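Local atomic coordinates of aminopeptidase N (Francisella tularensis subsp. tularensis, PDB entry 5DLL), a protein that removes amino acids one at a time from the N-termini of peptides as a zinc metallopeptidase of the M1 family, probably helping to degrade intracellular peptides. Residues T335-Q340 / I399-H404; P496-L501 / L536-S541. One frame throughout, in Å; residues are numbered along the deposited sequence.

Contact 1 of 2, residues T335-Q340 / I399-H404; sequences TVFRDQ and IIRMIH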
# COMPACT_ATOMS: atom_id res chain seq x y z
N THR A 335 -10.90 -2.76 -1.98
CA THR A 335 -9.97 -3.89 -1.96
C THR A 335 -8.81 -3.68 -0.98
O THR A 335 -8.23 -4.64 -0.48
CB THR A 335 -9.39 -4.16 -3.37
OG1 THR A 335 -10.43 -4.13 -4.35
CG2 THR A 335 -8.69 -5.51 -3.42
N VAL A 336 -8.45 -2.41 -0.74
CA VAL A 336 -7.43 -2.06 0.25
C VAL A 336 -7.99 -2.28 1.65
O VAL A 336 -7.33 -2.86 2.51
CB VAL A 336 -6.96 -0.59 0.10
CG1 VAL A 336 -6.18 -0.12 1.32
CG2 VAL A 336 -6.11 -0.41 -1.15
N PHE A 337 -9.22 -1.81 1.87
CA PHE A 337 -9.91 -2.04 3.13
C PHE A 337 -9.96 -3.54 3.43
O PHE A 337 -9.71 -3.97 4.55
CB PHE A 337 -11.33 -1.47 3.08
CG PHE A 337 -12.19 -1.90 4.23
CD1 PHE A 337 -12.08 -1.27 5.46
CD2 PHE A 337 -13.11 -2.93 4.08
CE1 PHE A 337 -12.87 -1.67 6.52
CE2 PHE A 337 -13.90 -3.33 5.14
CZ PHE A 337 -13.79 -2.70 6.36
N ARG A 338 -10.25 -4.33 2.41
CA ARG A 338 -10.31 -5.77 2.56
C ARG A 338 -8.94 -6.38 2.89
O ARG A 338 -8.84 -7.20 3.79
CB ARG A 338 -10.89 -6.41 1.31
CG ARG A 338 -12.34 -6.03 1.07
CD ARG A 338 -12.82 -6.58 -0.26
NE ARG A 338 -12.92 -8.04 -0.19
CZ ARG A 338 -13.02 -8.84 -1.24
NH1 ARG A 338 -13.02 -8.36 -2.47
NH2 ARG A 338 -13.12 -10.14 -1.05
N ASP A 339 -7.90 -5.97 2.17
CA ASP A 339 -6.55 -6.49 2.43
C ASP A 339 -6.05 -6.14 3.84
O ASP A 339 -5.34 -6.93 4.46
CB ASP A 339 -5.53 -6.06 1.34
CG ASP A 339 -4.67 -4.85 1.74
OD1 ASP A 339 -4.69 -3.83 1.02
OD2 ASP A 339 -3.93 -4.91 2.76
N GLN A 340 -6.41 -4.96 4.34
CA GLN A 340 -5.96 -4.56 5.68
C GLN A 340 -6.80 -5.23 6.77
O GLN A 340 -6.32 -5.42 7.89
CB GLN A 340 -5.90 -3.03 5.82
CG GLN A 340 -7.20 -2.27 5.66
CD GLN A 340 -6.99 -0.77 5.50
OE1 GLN A 340 -5.95 -0.33 5.01
NE2 GLN A 340 -7.99 0.02 5.90
N ILE A 399 -12.67 5.64 4.20
CA ILE A 399 -14.07 5.99 3.96
C ILE A 399 -14.96 4.74 3.96
O ILE A 399 -16.08 4.77 4.48
CB ILE A 399 -14.25 6.77 2.63
CG1 ILE A 399 -13.50 8.10 2.67
CG2 ILE A 399 -15.73 7.02 2.34
CD1 ILE A 399 -13.95 9.07 3.73
N ILE A 400 -14.45 3.66 3.38
CA ILE A 400 -15.15 2.38 3.39
C ILE A 400 -15.21 1.80 4.81
O ILE A 400 -16.22 1.22 5.21
CB ILE A 400 -14.50 1.40 2.40
CG1 ILE A 400 -14.91 1.80 0.98
CG2 ILE A 400 -14.91 -0.04 2.67
CD1 ILE A 400 -13.80 1.67 -0.04
N ARG A 401 -14.13 1.99 5.56
CA ARG A 401 -14.07 1.60 6.96
C ARG A 401 -15.05 2.38 7.83
O ARG A 401 -15.62 1.84 8.78
CB ARG A 401 -12.64 1.78 7.49
CG ARG A 401 -12.46 1.40 8.95
CD ARG A 401 -11.00 1.49 9.37
NE ARG A 401 -10.19 0.49 8.70
CZ ARG A 401 -10.16 -0.81 9.02
NH1 ARG A 401 -10.90 -1.29 10.01
NH2 ARG A 401 -9.38 -1.63 8.34
N MET A 402 -15.25 3.66 7.51
CA MET A 402 -16.21 4.49 8.23
C MET A 402 -17.66 4.01 8.07
O MET A 402 -18.48 4.25 8.95
CB MET A 402 -16.11 5.95 7.77
CG MET A 402 -15.18 6.80 8.62
SD MET A 402 -14.87 8.42 7.90
CE MET A 402 -16.51 9.10 7.89
N ILE A 403 -17.95 3.35 6.95
CA ILE A 403 -19.27 2.76 6.73
C ILE A 403 -19.39 1.46 7.53
O ILE A 403 -20.46 1.14 8.05
CB ILE A 403 -19.54 2.49 5.24
CG1 ILE A 403 -19.42 3.78 4.41
CG2 ILE A 403 -20.93 1.90 5.05
CD1 ILE A 403 -19.36 3.56 2.92
N HIS A 404 -18.30 0.71 7.61
CA HIS A 404 -18.23 -0.45 8.48
C HIS A 404 -18.51 -0.05 9.94
O HIS A 404 -19.25 -0.74 10.64
CB HIS A 404 -16.85 -1.12 8.38
CG HIS A 404 -16.74 -2.40 9.15
ND1 HIS A 404 -16.54 -2.44 10.51
CD2 HIS A 404 -16.82 -3.69 8.74
CE1 HIS A 404 -16.50 -3.70 10.91
NE2 HIS A 404 -16.66 -4.47 9.85
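Phe-337 drives its ring between Ile-400, Arg-401 and His-404, which line one side of helix 390-423. CG of Phe-337 lies anti to the backbone N (chi1 169°), and this sends the ring straight across from helix 328-346. Ile-400 meets one face with its CG2 methyl, a CH-pi contact 4.0 Å from the ring centroid; the methyl sits toward the rim, nearest CG. One side of the ring reaches the backbone of the other helix, where CE1 is 3.5 Å from Arg-401 CA. At the tip, CZ comes within 4.0 Å of His-404 CD2, the two ring planes set obliquely.

Arg-401 folds over the CE1 corner of the ring. Its chain runs out extended and then bends at chi3 (-67°), turning the guanidinium back so that CE1 of Phe-337 stands over its centre, 3.8 Å from CZ of Arg-401. The ring and guanidinium planes are 54° apart, so this is no parallel stack. Gln-340 CG lies in plane at the guanidinium edge, 3.5 Å from NH2 of Arg-401.

The helices belong to the catalytic domain, and helix 328-346 also carries the zinc ligand Glu-332. The contact itself is mainly apolar: at its margin Arg-401 forms a salt bridge with Glu-341, which probably offsets its charge, and His-404 NE2 is hydrogen-bonded to Glu-409, leaving an aromatic wedge to join the helices.

Contact 2 of 2, residues P496-L501 / L536-S541; sequences PVKMGL and LFRDFS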
# COMPACT_ATOMS: atom_id res chain seq x y z
N PRO A 496 -18.35 9.56 12.12
CA PRO A 496 -18.60 8.59 13.18
C PRO A 496 -17.54 8.68 14.27
O PRO A 496 -16.34 8.62 13.97
CB PRO A 496 -18.52 7.25 12.46
CG PRO A 496 -17.57 7.49 11.34
CD PRO A 496 -17.66 8.95 10.98
N VAL A 497 -17.98 8.83 15.52
CA VAL A 497 -17.08 8.92 16.67
C VAL A 497 -17.28 7.71 17.57
O VAL A 497 -18.19 7.68 18.39
CB VAL A 497 -17.34 10.21 17.48
CG1 VAL A 497 -16.16 10.49 18.41
CG2 VAL A 497 -17.59 11.39 16.56
N LYS A 498 -16.41 6.71 17.41
CA LYS A 498 -16.43 5.52 18.24
C LYS A 498 -15.80 5.87 19.58
O LYS A 498 -14.66 6.33 19.64
CB LYS A 498 -15.68 4.37 17.57
CG LYS A 498 -15.87 3.03 18.26
CD LYS A 498 -15.08 1.93 17.58
CE LYS A 498 -15.06 0.67 18.44
NZ LYS A 498 -14.25 -0.41 17.83
N MET A 499 -16.54 5.64 20.66
CA MET A 499 -16.17 6.21 21.95
C MET A 499 -16.63 5.41 23.17
O MET A 499 -17.37 4.43 23.05
CB MET A 499 -16.71 7.65 22.05
CG MET A 499 -18.20 7.81 21.77
SD MET A 499 -19.26 7.58 23.22
CE MET A 499 -18.89 9.06 24.15
N GLY A 500 -16.14 5.83 24.33
CA GLY A 500 -16.54 5.29 25.62
C GLY A 500 -16.20 6.28 26.71
O GLY A 500 -15.52 7.28 26.46
N LEU A 501 -16.69 6.03 27.92
CA LEU A 501 -16.34 6.84 29.08
C LEU A 501 -15.64 5.97 30.10
O LEU A 501 -15.98 4.80 30.26
CB LEU A 501 -17.59 7.48 29.69
CG LEU A 501 -18.34 8.49 28.81
CD1 LEU A 501 -19.57 9.00 29.53
CD2 LEU A 501 -17.44 9.64 28.39
N LEU A 536 -12.05 8.74 22.90
CA LEU A 536 -12.66 9.29 21.68
C LEU A 536 -11.93 8.88 20.41
O LEU A 536 -10.70 8.74 20.39
CB LEU A 536 -12.71 10.82 21.78
CG LEU A 536 -13.81 11.38 22.69
CD1 LEU A 536 -13.57 12.85 22.99
CD2 LEU A 536 -15.18 11.17 22.06
N PHE A 537 -12.71 8.72 19.33
CA PHE A 537 -12.20 8.28 18.03
C PHE A 537 -11.38 6.99 18.16
O PHE A 537 -10.20 6.92 17.78
CB PHE A 537 -11.40 9.39 17.35
CG PHE A 537 -12.22 10.63 17.08
CD1 PHE A 537 -13.05 10.69 15.97
CD2 PHE A 537 -12.17 11.72 17.94
CE1 PHE A 537 -13.81 11.82 15.72
CE2 PHE A 537 -12.93 12.85 17.70
CZ PHE A 537 -13.75 12.90 16.58
N ARG A 538 -12.03 5.97 18.72
CA ARG A 538 -11.41 4.67 18.93
C ARG A 538 -11.11 3.99 17.60
O ARG A 538 -11.96 3.97 16.70
CB ARG A 538 -12.34 3.78 19.75
CG ARG A 538 -12.50 4.24 21.19
CD ARG A 538 -13.43 3.29 21.93
NE ARG A 538 -13.34 3.43 23.38
CZ ARG A 538 -13.92 2.61 24.25
NH1 ARG A 538 -14.64 1.57 23.84
NH2 ARG A 538 -13.77 2.83 25.56
N ASP A 539 -9.91 3.43 17.48
CA ASP A 539 -9.41 2.84 16.23
C ASP A 539 -9.35 3.85 15.07
O ASP A 539 -9.46 3.47 13.90
CB ASP A 539 -10.24 1.62 15.82
CG ASP A 539 -10.24 0.54 16.88
OD1 ASP A 539 -9.15 0.03 17.20
OD2 ASP A 539 -11.33 0.20 17.39
N PHE A 540 -9.17 5.14 15.41
CA PHE A 540 -9.12 6.21 14.42
C PHE A 540 -10.37 6.14 13.54
O PHE A 540 -10.29 5.91 12.32
CB PHE A 540 -7.83 6.09 13.61
CG PHE A 540 -7.44 7.33 12.86
CD1 PHE A 540 -7.11 8.50 13.54
CD2 PHE A 540 -7.38 7.33 11.47
CE1 PHE A 540 -6.74 9.64 12.85
CE2 PHE A 540 -7.01 8.47 10.77
CZ PHE A 540 -6.68 9.62 11.46
N SER A 541 -11.53 6.32 14.17
CA SER A 541 -12.82 6.07 13.52
C SER A 541 -13.08 6.97 12.31
O SER A 541 -13.78 6.56 11.39
CB SER A 541 -13.97 6.17 14.53
OG SER A 541 -14.02 7.45 15.14
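Ser-541 OG is gripped twice by strand 495-502: it donates to Pro-496 O at 2.8 Å and accepts a weak bond from Lys-498 N at 3.4 Å. The hydroxyl thus joins a strand of the Ig-like domain to the loop that follows strand 533-535, where a type II beta turn runs from Phe-537 to Phe-540. Chi1 of 59° sets OG between the backbone N and the carbonyl carbon of Ser-541, and from there it reaches both strand atoms.

At the start of the turn Arg-538 N gives Lys-498 O a nearly straight bond of 2.8 Å. Lys-498 then stretches its fully extended chain over the loop, crossing Arg-538 at about a right angle, and its NZ meets Asp-539 OD2 nearly along the C-O axis in a salt bridge of 3.0 Å. Arg-538 runs out along the strand, laying one guanidinium face over the Met-499 to Gly-500 peptide, with Gly-500 CA 3.7 Å from Arg-538 NH2. Its charge is met by Glu-511 and Asp-562.

Next to these bonds the contact is apolar. Leu-536 reaches in with CD2, touching Val-497 CG1 and Met-499 CB. That same CG1, anti to its backbone N, also stands over the centre of the Phe-537 ring, 3.8 Å from the centroid and only 9° off the ring normal.

Overall arrangement
Both contacts are buried, but the centre of contact 1 is about 13 Å from the centre of the chain, that of contact 2 about 25 Å. Contact 1 joins two helices of the catalytic domain, with the side chain of Phe-337 about 11 Å from the bound zinc ion; contact 2 ties a strand to a loop in the Ig-like domain, away from the metal sites. The first relies on an aromatic ring, the second on one backbone bond, two bonds of a serine hydroxyl and a salt bridge, beside apolar contacts. Their centres are about 17 Å apart, and they meet directly: Met-402, on helix 390-423, packs against Pro-496 and Ser-541, bringing the two domains together there.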